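Local atomic coordinates of hypothetical protein (Aeropyrum pernix, PDB entry 2P6H), a protein that is of unknown function but belongs to the YjbQ (UPF0047) family and assembles from three copies of the chain. Residues T7-R12 with P122-V127; S28-V33 with L129-E134; A46-N51 with Q112-V117. All coordinates share one frame; numbering follows the deposited sequence.

Contact 1: T7-R12 with P122-V127; sequences TVKTER and PRERTV. With SO4 (sulfate ion), chain E; SO4 (sulfate ion), chain C.
The tight part of this contact lies where V8 and R125 face each other as an antiparallel hydrogen-bonded pair: V8 N donates to R125 O at 2.7 Å and R125 N to V8 O at 2.6 Å, both donors standing above the carbonyl planes. Beyond the strand end, T10 N reaches R123 O almost along its C=O axis (2.8 Å). T10 OG1 sits in the crowded position between its own N and carbonyl carbon (chi1 71°), where it accepts R123 N at 2.9 Å and also bonds E118. A valine here, lacking the hydroxyl that R123 N and E118 use, would probably loosen the pairing where the two strands run out into loops. On the buried face V8 CG2 meets V127 CG2 at 3.8 Å, and the T10 and R125 side chains cross obliquely, CG2 on CG. The guanidinium of R125 has R123 CD over one face, forms a salt bridge with E118 through NE, and gives NH1 to a sulfate. The other face is looser and largely exposed: T7 CG2 comes only to 4.1 Å from E124 OE2. At the outer edge of strand 7-9, K9 N donates to a second sulfate. This is the pairing of an edge strand with its antiparallel neighbour in the five-stranded sheet.

Contact 2: S28-V33 with L129-E134; sequences STVGGV and LLYLGE
The ring of Y131 has an oxygen of the C-terminal carboxylate, E134 O, at its edge and in its plane, while V30 CG1, G32 CA and V33 N approach obliquely. With CG anti to the backbone N (chi1 178°), the ring projects from its strand toward the loop 30-33. V30, its CG1 likewise anti to its own N, sets that methyl against Y131 CD2 at 3.9 Å. Further out, G32 CA lies 3.6 Å from Y131 CZ, so close that a side chain on G32 would run into the ring. The Y131 hydroxyl donates to E134 O over 2.6 Å, in the carboxylate plane. That oxygen is gripped twice, for V33 N also reaches it, at 2.9 Å and along an in-plane lone pair. Two donors on this one oxygen would probably hold the chain end in place and help to stabilise its negative charge. The contact thus joins the end of strand 124-133, the last of the chain, to the loop after helix 20-28, in which G31, with positive phi, is the first residue to leave helical geometry. W26 and L27 of that helix also pack on Y131, bringing the helix against the sheet. G133, between ring and terminus, has backbone angles at which a side chain would press on the preceding carbonyl oxygen and crowd Y131 OH. The side-chain carboxylate of E134 turns instead to N34, where OE2 accepts from ND2.

Contact 3: A46-N51 with Q112-V117; sequences AAVAVN and QRILFV
Strands 46-51 and 113-117 run antiparallel, their axes 4.6 Å apart at an angle of 158°, with six backbone hydrogen bonds grouped in the pairs A47-V117, A49-L115 and N51-R113. At the centre L115 N lies nearly along the C=O axis of A49, 2.8 Å from its O. The bonding slackens at N51, whose N lies 3.1 Å from R113 O. One face carries V48, V50, I114 and F116. V48 has CG2 anti to its backbone N and CG1 in the crowded position (chi1 47°), which lays CG2 beside I114 CG2, 4.0 Å away, the two side chains pointing the same way. F116 swings its ring toward A46, whose CB approaches CZ obliquely at 3.6 Å; A47 O stands over one ring face, offset toward the rim. These are two strands of a three-stranded antiparallel sheet, 113-118 in the middle, 46-51 and 15-18 outside. On the opposite face A47, A49 and V117 pack together, A49 CB 4.2 Å from V117 CG2, under I93 of helix 84-93. At the far end the V50 side chain crosses that of Q112 obliquely, CG1 3.6 Å from CB, and a water bridges V50 O and Q112 NE2. Q112 OE1 accepts from G109 N, and NE2 also bonds V41 O of the third subunit. N51 turns its amide to the same subunit, bonding H87 through OD1 and T44 O through ND2.

Contacts 1 and 2, their centres about 24 Å apart, lie on the same long strand, 124-133, which pairs with strand 2-9 near its start and meets the 28-33 loop at its end. Contact 3 belongs to the three-stranded sheet, its centre about 13 Å from that of contact 1 and about 20 Å from that of contact 2. Along the chain, contacts 1 and 2 interleave, and contact 3 is nested inside the loop that each closes. Strands 113-118 and 124-133 follow each other, joined by a short loop, and F116 packs on T10, R125 and V127, so contacts 1 and 3 join the two sheets. Contacts 2 and 3 do not touch. Each has residues that face other subunits, which links both sheets to the three-chain assembly.

Contact 1: T7-R12 with P122-V127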
loop_
_atom_site.group_PDB
_atom_site.type_symbol
_atom_site.label_atom_id
_atom_site.label_comp_id
_atom_site.label_asym_id
_atom_site.label_seq_id
_atom_site.Cartn_x
_atom_site.Cartn_y
_atom_site.Cartn_z
ATOM N N THR A 7 -13.176 17.926 -0.796
ATOM C CA THR A 7 -14.020 17.080 0.048
ATOM C C THR A 7 -14.793 16.087 -0.757
ATOM O O THR A 7 -15.044 16.268 -1.942
ATOM C CB THR A 7 -15.074 17.926 0.687
ATOM O OG1 THR A 7 -15.844 18.565 -0.333
ATOM C CG2 THR A 7 -14.423 19.000 1.563
ATOM N N VAL A 8 -15.137 15.001 -0.050
ATOM C CA VAL A 8 -15.894 13.912 -0.640
ATOM C C VAL A 8 -16.986 13.557 0.347
ATOM O O VAL A 8 -16.728 13.081 1.453
ATOM C CB VAL A 8 -14.973 12.691 -0.857
ATOM C CG1 VAL A 8 -15.809 11.507 -1.365
ATOM C CG2 VAL A 8 -13.885 13.000 -1.869
ATOM N N LYS A 9 -18.214 13.824 -0.066
ATOM C CA LYS A 9 -19.377 13.549 0.745
ATOM C C LYS A 9 -19.852 12.135 0.477
ATOM O O LYS A 9 -20.296 11.798 -0.612
ATOM C CB LYS A 9 -20.474 14.548 0.368
ATOM C CG LYS A 9 -21.602 14.592 1.402
ATOM C CD LYS A 9 -22.949 14.165 0.814
ATOM C CE LYS A 9 -24.142 14.781 1.554
ATOM N NZ LYS A 9 -24.916 13.727 2.206
ATOM N N THR A 10 -19.737 11.260 1.472
ATOM C CA THR A 10 -20.179 9.896 1.272
ATOM C C THR A 10 -21.619 9.752 1.773
ATOM O O THR A 10 -22.081 10.489 2.634
ATOM C CB THR A 10 -19.205 8.944 2.010
ATOM O OG1 THR A 10 -19.403 9.074 3.418
ATOM C CG2 THR A 10 -17.757 9.316 1.679
ATOM N N GLU A 11 -22.345 8.801 1.193
ATOM C CA GLU A 11 -23.766 8.645 1.480
ATOM C C GLU A 11 -24.171 7.415 2.283
ATOM O O GLU A 11 -25.236 7.406 2.904
ATOM C CB GLU A 11 -24.524 8.677 0.154
ATOM C CG GLU A 11 -24.003 9.768 -0.770
ATOM C CD GLU A 11 -23.873 9.323 -2.217
ATOM O OE1 GLU A 11 -24.688 8.493 -2.679
ATOM O OE2 GLU A 11 -22.945 9.814 -2.898
ATOM N N ARG A 12 -23.330 6.382 2.274
ATOM C CA ARG A 12 -23.580 5.095 2.928
ATOM C C ARG A 12 -22.461 4.708 3.908
ATOM O O ARG A 12 -21.348 5.214 3.853
ATOM C CB ARG A 12 -23.713 4.024 1.846
ATOM C CG ARG A 12 -25.156 3.856 1.370
ATOM C CD ARG A 12 -25.864 2.685 2.062
ATOM N NE ARG A 12 -25.358 2.500 3.425
ATOM C CZ ARG A 12 -26.260 2.234 4.388
ATOM N NH1 ARG A 12 -27.538 2.093 4.084
ATOM N NH2 ARG A 12 -25.866 2.194 5.664
ATOM N N PRO A 122 -22.415 7.712 6.596
ATOM C CA PRO A 122 -22.181 8.852 5.700
ATOM C C PRO A 122 -21.401 9.957 6.402
ATOM O O PRO A 122 -21.712 10.327 7.537
ATOM C CB PRO A 122 -23.590 9.292 5.342
ATOM C CG PRO A 122 -24.437 8.993 6.534
ATOM C CD PRO A 122 -23.813 7.701 7.063
ATOM N N ARG A 123 -20.377 10.468 5.728
ATOM C CA ARG A 123 -19.537 11.529 6.300
ATOM C C ARG A 123 -19.013 12.473 5.218
ATOM O O ARG A 123 -18.996 12.159 4.036
ATOM C CB ARG A 123 -18.323 10.904 7.002
ATOM C CG ARG A 123 -18.629 10.181 8.312
ATOM C CD ARG A 123 -17.331 9.778 9.023
ATOM N NE ARG A 123 -17.563 8.851 10.141
ATOM C CZ ARG A 123 -17.978 9.341 11.331
ATOM N NH1 ARG A 123 -18.222 10.630 11.510
ATOM N NH2 ARG A 123 -18.156 8.487 12.352
ATOM N N GLU A 124 -18.594 13.649 5.663
ATOM C CA GLU A 124 -18.006 14.575 4.751
ATOM C C GLU A 124 -16.513 14.365 4.903
ATOM O O GLU A 124 -15.900 14.765 5.884
ATOM C CB GLU A 124 -18.477 16.030 5.096
ATOM C CG GLU A 124 -17.437 17.086 4.722
ATOM C CD GLU A 124 -18.034 18.014 3.691
ATOM O OE1 GLU A 124 -18.676 17.515 2.769
ATOM O OE2 GLU A 124 -17.883 19.222 3.824
ATOM N N ARG A 125 -15.964 13.671 3.916
ATOM C CA ARG A 125 -14.558 13.295 3.941
ATOM C C ARG A 125 -13.620 14.227 3.177
ATOM O O ARG A 125 -14.065 15.093 2.436
ATOM C CB ARG A 125 -14.425 11.881 3.408
ATOM C CG ARG A 125 -15.220 10.849 4.170
ATOM C CD ARG A 125 -14.786 10.723 5.635
ATOM N NE ARG A 125 -15.052 9.369 6.107
ATOM C CZ ARG A 125 -14.493 8.831 7.186
ATOM N NH1 ARG A 125 -13.641 9.546 7.924
ATOM N NH2 ARG A 125 -14.724 7.552 7.496
ATOM N N THR A 126 -12.319 14.048 3.381
ATOM C CA THR A 126 -11.286 14.875 2.743
ATOM C C THR A 126 -10.245 14.038 2.012
ATOM O O THR A 126 -9.875 12.950 2.434
ATOM C CB THR A 126 -10.574 15.694 3.810
ATOM O OG1 THR A 126 -11.519 16.562 4.439
ATOM C CG2 THR A 126 -9.474 16.544 3.165
ATOM N N VAL A 127 -9.817 14.562 0.847
ATOM C CA VAL A 127 -8.699 13.968 0.130
ATOM C C VAL A 127 -7.657 15.031 -0.036
ATOM O O VAL A 127 -7.944 16.128 -0.510
ATOM C CB VAL A 127 -9.156 13.547 -1.271
ATOM C CG1 VAL A 127 -7.942 13.075 -2.087
ATOM C CG2 VAL A 127 -10.167 12.429 -1.198
HETATM S S SO4 E . -19.417 15.829 -3.514
HETATM O O1 SO4 E . -18.947 16.506 -4.676
HETATM O O2 SO4 E . -20.707 15.234 -3.526
HETATM O O3 SO4 E . -19.390 16.832 -2.329
HETATM O O4 SO4 E . -18.500 14.786 -3.096
HETATM S S SO4 C . -11.241 9.196 11.046
HETATM O O1 SO4 C . -12.147 8.584 12.126
HETATM O O2 SO4 C . -11.404 10.643 10.907
HETATM O O3 SO4 C . -11.539 8.627 9.735
HETATM O O4 SO4 C . -9.840 8.932 11.349
#

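Contact 2: S28-V33 with L129-E134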
loop_
_atom_site.group_PDB
_atom_site.type_symbol
_atom_site.label_atom_id
_atom_site.label_comp_id
_atom_site.label_asym_id
_atom_site.label_seq_id
_atom_site.Cartn_x
_atom_site.Cartn_y
_atom_site.Cartn_z
ATOM N N SER A 28 -4.397 19.939 -12.977
ATOM C CA SER A 28 -4.252 20.900 -14.065
ATOM C C SER A 28 -4.204 22.327 -13.526
ATOM O O SER A 28 -3.684 23.234 -14.160
ATOM C CB SER A 28 -5.432 20.756 -15.027
ATOM O OG SER A 28 -5.289 19.562 -15.796
ATOM N N THR A 29 -4.762 22.516 -12.335
ATOM C CA THR A 29 -4.704 23.856 -11.719
ATOM C C THR A 29 -3.295 24.135 -11.280
ATOM O O THR A 29 -2.961 25.222 -10.827
ATOM C CB THR A 29 -5.625 23.994 -10.477
ATOM O OG1 THR A 29 -6.186 25.308 -10.457
ATOM C CG2 THR A 29 -4.814 23.783 -9.195
ATOM N N VAL A 30 -2.512 23.065 -11.410
ATOM C CA VAL A 30 -1.141 23.159 -11.052
ATOM C C VAL A 30 -0.237 23.088 -12.310
ATOM O O VAL A 30 0.817 23.705 -12.383
ATOM C CB VAL A 30 -0.961 21.990 -10.095
ATOM C CG1 VAL A 30 0.520 21.634 -9.989
ATOM C CG2 VAL A 30 -1.488 22.362 -8.721
ATOM N N GLY A 31 -0.707 22.369 -13.325
ATOM C CA GLY A 31 0.015 22.289 -14.581
ATOM C C GLY A 31 1.344 21.563 -14.483
ATOM O O GLY A 31 2.306 21.924 -15.162
ATOM N N GLY A 32 1.407 20.537 -13.639
ATOM C CA GLY A 32 2.647 19.784 -13.483
ATOM C C GLY A 32 2.982 19.009 -14.751
ATOM O O GLY A 32 2.117 18.513 -15.440
ATOM N N VAL A 33 4.290 18.942 -15.068
ATOM C CA VAL A 33 4.659 18.209 -16.263
ATOM C C VAL A 33 5.356 16.887 -15.910
ATOM O O VAL A 33 4.937 15.808 -16.308
ATOM C CB VAL A 33 5.577 19.117 -17.089
ATOM C CG1 VAL A 33 6.100 18.357 -18.307
ATOM C CG2 VAL A 33 4.814 20.342 -17.555
ATOM N N LEU A 129 -3.904 16.375 -1.449
ATOM C CA LEU A 129 -3.100 16.189 -2.651
ATOM C C LEU A 129 -1.789 16.949 -2.547
ATOM O O LEU A 129 -1.732 18.055 -2.010
ATOM C CB LEU A 129 -3.862 16.689 -3.890
ATOM C CG LEU A 129 -5.292 16.163 -4.087
ATOM C CD1 LEU A 129 -6.038 16.981 -5.120
ATOM C CD2 LEU A 129 -5.240 14.698 -4.491
ATOM N N LEU A 130 -0.732 16.336 -3.062
ATOM C CA LEU A 130 0.605 16.932 -3.043
ATOM C C LEU A 130 1.282 16.681 -4.374
ATOM O O LEU A 130 1.350 15.562 -4.864
ATOM C CB LEU A 130 1.441 16.311 -1.901
ATOM C CG LEU A 130 2.889 16.863 -1.805
ATOM C CD1 LEU A 130 3.476 16.720 -0.400
ATOM C CD2 LEU A 130 3.857 16.151 -2.749
ATOM N N TYR A 131 1.806 17.737 -4.984
ATOM C CA TYR A 131 2.514 17.585 -6.245
ATOM C C TYR A 131 3.947 18.026 -6.048
ATOM O O TYR A 131 4.213 19.149 -5.609
ATOM C CB TYR A 131 1.894 18.417 -7.362
ATOM C CG TYR A 131 2.677 18.265 -8.645
ATOM C CD1 TYR A 131 2.652 17.064 -9.355
ATOM C CD2 TYR A 131 3.515 19.283 -9.103
ATOM C CE1 TYR A 131 3.449 16.876 -10.488
ATOM C CE2 TYR A 131 4.319 19.100 -10.236
ATOM C CZ TYR A 131 4.281 17.897 -10.917
ATOM O OH TYR A 131 5.094 17.693 -12.010
ATOM N N LEU A 132 4.868 17.136 -6.382
ATOM C CA LEU A 132 6.288 17.385 -6.211
ATOM C C LEU A 132 6.965 17.204 -7.552
ATOM O O LEU A 132 7.073 16.105 -8.080
ATOM C CB LEU A 132 6.862 16.388 -5.184
ATOM C CG LEU A 132 8.336 16.652 -4.798
ATOM C CD1 LEU A 132 8.479 17.787 -3.781
ATOM C CD2 LEU A 132 9.015 15.432 -4.174
ATOM N N GLY A 133 7.454 18.287 -8.148
ATOM C CA GLY A 133 8.128 18.156 -9.424
ATOM C C GLY A 133 8.135 19.416 -10.266
ATOM O O GLY A 133 7.815 20.508 -9.786
ATOM N N GLU A 134 8.521 19.262 -11.528
ATOM C CA GLU A 134 8.577 20.386 -12.457
ATOM C C GLU A 134 7.320 20.448 -13.345
ATOM O O GLU A 134 6.434 19.568 -13.198
ATOM C CB GLU A 134 9.832 20.257 -13.330
ATOM C CG GLU A 134 9.577 19.624 -14.702
ATOM C CD GLU A 134 10.722 18.735 -15.186
ATOM O OE1 GLU A 134 11.615 18.409 -14.375
ATOM O OE2 GLU A 134 10.726 18.346 -16.378
ATOM O OXT GLU A 134 7.248 21.380 -14.183
#

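Contact 3: A46-N51 with Q112-V117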
loop_
_atom_site.group_PDB
_atom_site.type_symbol
_atom_site.label_atom_id
_atom_site.label_comp_id
_atom_site.label_asym_id
_atom_site.label_seq_id
_atom_site.Cartn_x
_atom_site.Cartn_y
_atom_site.Cartn_z
ATOM N N ALA A 46 -11.347 5.333 6.459
ATOM C CA ALA A 46 -11.598 5.446 5.032
ATOM C C ALA A 46 -10.278 5.165 4.377
ATOM O O ALA A 46 -9.226 5.201 5.001
ATOM C CB ALA A 46 -12.150 6.862 4.617
ATOM N N ALA A 47 -10.296 4.838 3.090
ATOM C CA ALA A 47 -9.050 4.526 2.396
ATOM C C ALA A 47 -9.116 4.983 0.944
ATOM O O ALA A 47 -10.119 5.521 0.488
ATOM C CB ALA A 47 -8.808 3.010 2.453
ATOM N N VAL A 48 -7.990 4.826 0.232
ATOM C CA VAL A 48 -7.983 5.099 -1.201
ATOM C C VAL A 48 -7.297 3.968 -1.916
ATOM O O VAL A 48 -6.299 3.427 -1.464
ATOM C CB VAL A 48 -7.214 6.387 -1.520
ATOM C CG1 VAL A 48 -5.880 6.400 -0.780
ATOM C CG2 VAL A 48 -6.935 6.450 -3.018
ATOM N N ALA A 49 -7.907 3.598 -3.042
ATOM C CA ALA A 49 -7.374 2.530 -3.841
ATOM C C ALA A 49 -7.379 2.932 -5.296
ATOM O O ALA A 49 -8.018 3.896 -5.699
ATOM C CB ALA A 49 -8.294 1.344 -3.655
ATOM N N VAL A 50 -6.684 2.163 -6.111
ATOM C CA VAL A 50 -6.698 2.397 -7.545
ATOM C C VAL A 50 -7.162 1.166 -8.249
ATOM O O VAL A 50 -6.581 0.094 -8.131
ATOM C CB VAL A 50 -5.291 2.661 -8.035
ATOM C CG1 VAL A 50 -5.282 2.752 -9.560
ATOM C CG2 VAL A 50 -4.777 3.965 -7.452
ATOM N N ASN A 51 -8.273 1.296 -8.963
ATOM C CA ASN A 51 -8.787 0.176 -9.740
ATOM C C ASN A 51 -9.876 0.662 -10.687
ATOM O O ASN A 51 -10.023 1.849 -10.950
ATOM C CB ASN A 51 -9.354 -0.876 -8.770
ATOM C CG ASN A 51 -9.168 -2.277 -9.327
ATOM O OD1 ASN A 51 -9.963 -2.768 -10.123
ATOM N ND2 ASN A 51 -8.084 -2.929 -8.875
ATOM N N GLN A 112 -7.467 2.171 -14.875
ATOM C CA GLN A 112 -7.242 2.549 -13.479
ATOM C C GLN A 112 -7.887 3.881 -13.134
ATOM O O GLN A 112 -7.812 4.844 -13.901
ATOM C CB GLN A 112 -5.742 2.638 -13.170
ATOM C CG GLN A 112 -5.002 1.309 -13.265
ATOM C CD GLN A 112 -3.539 1.414 -12.846
ATOM O OE1 GLN A 112 -2.846 2.377 -13.185
ATOM N NE2 GLN A 112 -3.062 0.408 -12.116
ATOM N N ARG A 113 -8.519 3.931 -11.967
ATOM C CA ARG A 113 -9.146 5.136 -11.486
ATOM C C ARG A 113 -8.879 5.276 -10.003
ATOM O O ARG A 113 -8.601 4.312 -9.302
ATOM C CB ARG A 113 -10.650 5.024 -11.738
ATOM C CG ARG A 113 -10.983 4.880 -13.224
ATOM C CD ARG A 113 -11.239 6.238 -13.888
ATOM N NE ARG A 113 -11.538 6.070 -15.313
ATOM C CZ ARG A 113 -12.714 6.547 -15.758
ATOM N NH1 ARG A 113 -13.548 7.140 -14.922
ATOM N NH2 ARG A 113 -13.034 6.421 -17.049
ATOM N N ILE A 114 -8.945 6.499 -9.496
ATOM C CA ILE A 114 -8.704 6.778 -8.088
ATOM C C ILE A 114 -9.998 6.620 -7.332
ATOM O O ILE A 114 -10.941 7.383 -7.496
ATOM C CB ILE A 114 -8.178 8.216 -7.901
ATOM C CG1 ILE A 114 -6.908 8.412 -8.732
ATOM C CG2 ILE A 114 -7.814 8.446 -6.421
ATOM C CD1 ILE A 114 -6.344 9.819 -8.933
ATOM N N LEU A 115 -10.054 5.618 -6.468
ATOM C CA LEU A 115 -11.278 5.341 -5.736
ATOM C C LEU A 115 -11.212 5.644 -4.246
ATOM O O LEU A 115 -10.318 5.171 -3.544
ATOM C CB LEU A 115 -11.654 3.865 -5.914
ATOM C CG LEU A 115 -11.692 3.391 -7.375
ATOM C CD1 LEU A 115 -11.959 1.907 -7.444
ATOM C CD2 LEU A 115 -12.773 4.161 -8.131
ATOM N N PHE A 116 -12.161 6.441 -3.769
ATOM C CA PHE A 116 -12.250 6.751 -2.352
ATOM C C PHE A 116 -13.068 5.596 -1.781
ATOM O O PHE A 116 -14.146 5.276 -2.292
ATOM C CB PHE A 116 -13.007 8.057 -2.105
ATOM C CG PHE A 116 -13.016 8.473 -0.659
ATOM C CD1 PHE A 116 -13.960 7.954 0.217
ATOM C CD2 PHE A 116 -12.064 9.366 -0.169
ATOM C CE1 PHE A 116 -13.961 8.313 1.563
ATOM C CE2 PHE A 116 -12.055 9.736 1.180
ATOM C CZ PHE A 116 -13.005 9.208 2.046
ATOM N N VAL A 117 -12.552 4.967 -0.735
ATOM C CA VAL A 117 -13.256 3.862 -0.115
ATOM C C VAL A 117 -13.742 4.240 1.267
ATOM O O VAL A 117 -12.984 4.303 2.226
ATOM C CB VAL A 117 -12.282 2.713 0.027
ATOM C CG1 VAL A 117 -12.994 1.491 0.603
ATOM C CG2 VAL A 117 -11.692 2.360 -1.326
HETATM O O HOH W 1 -4.737 -0.762 -10.088
#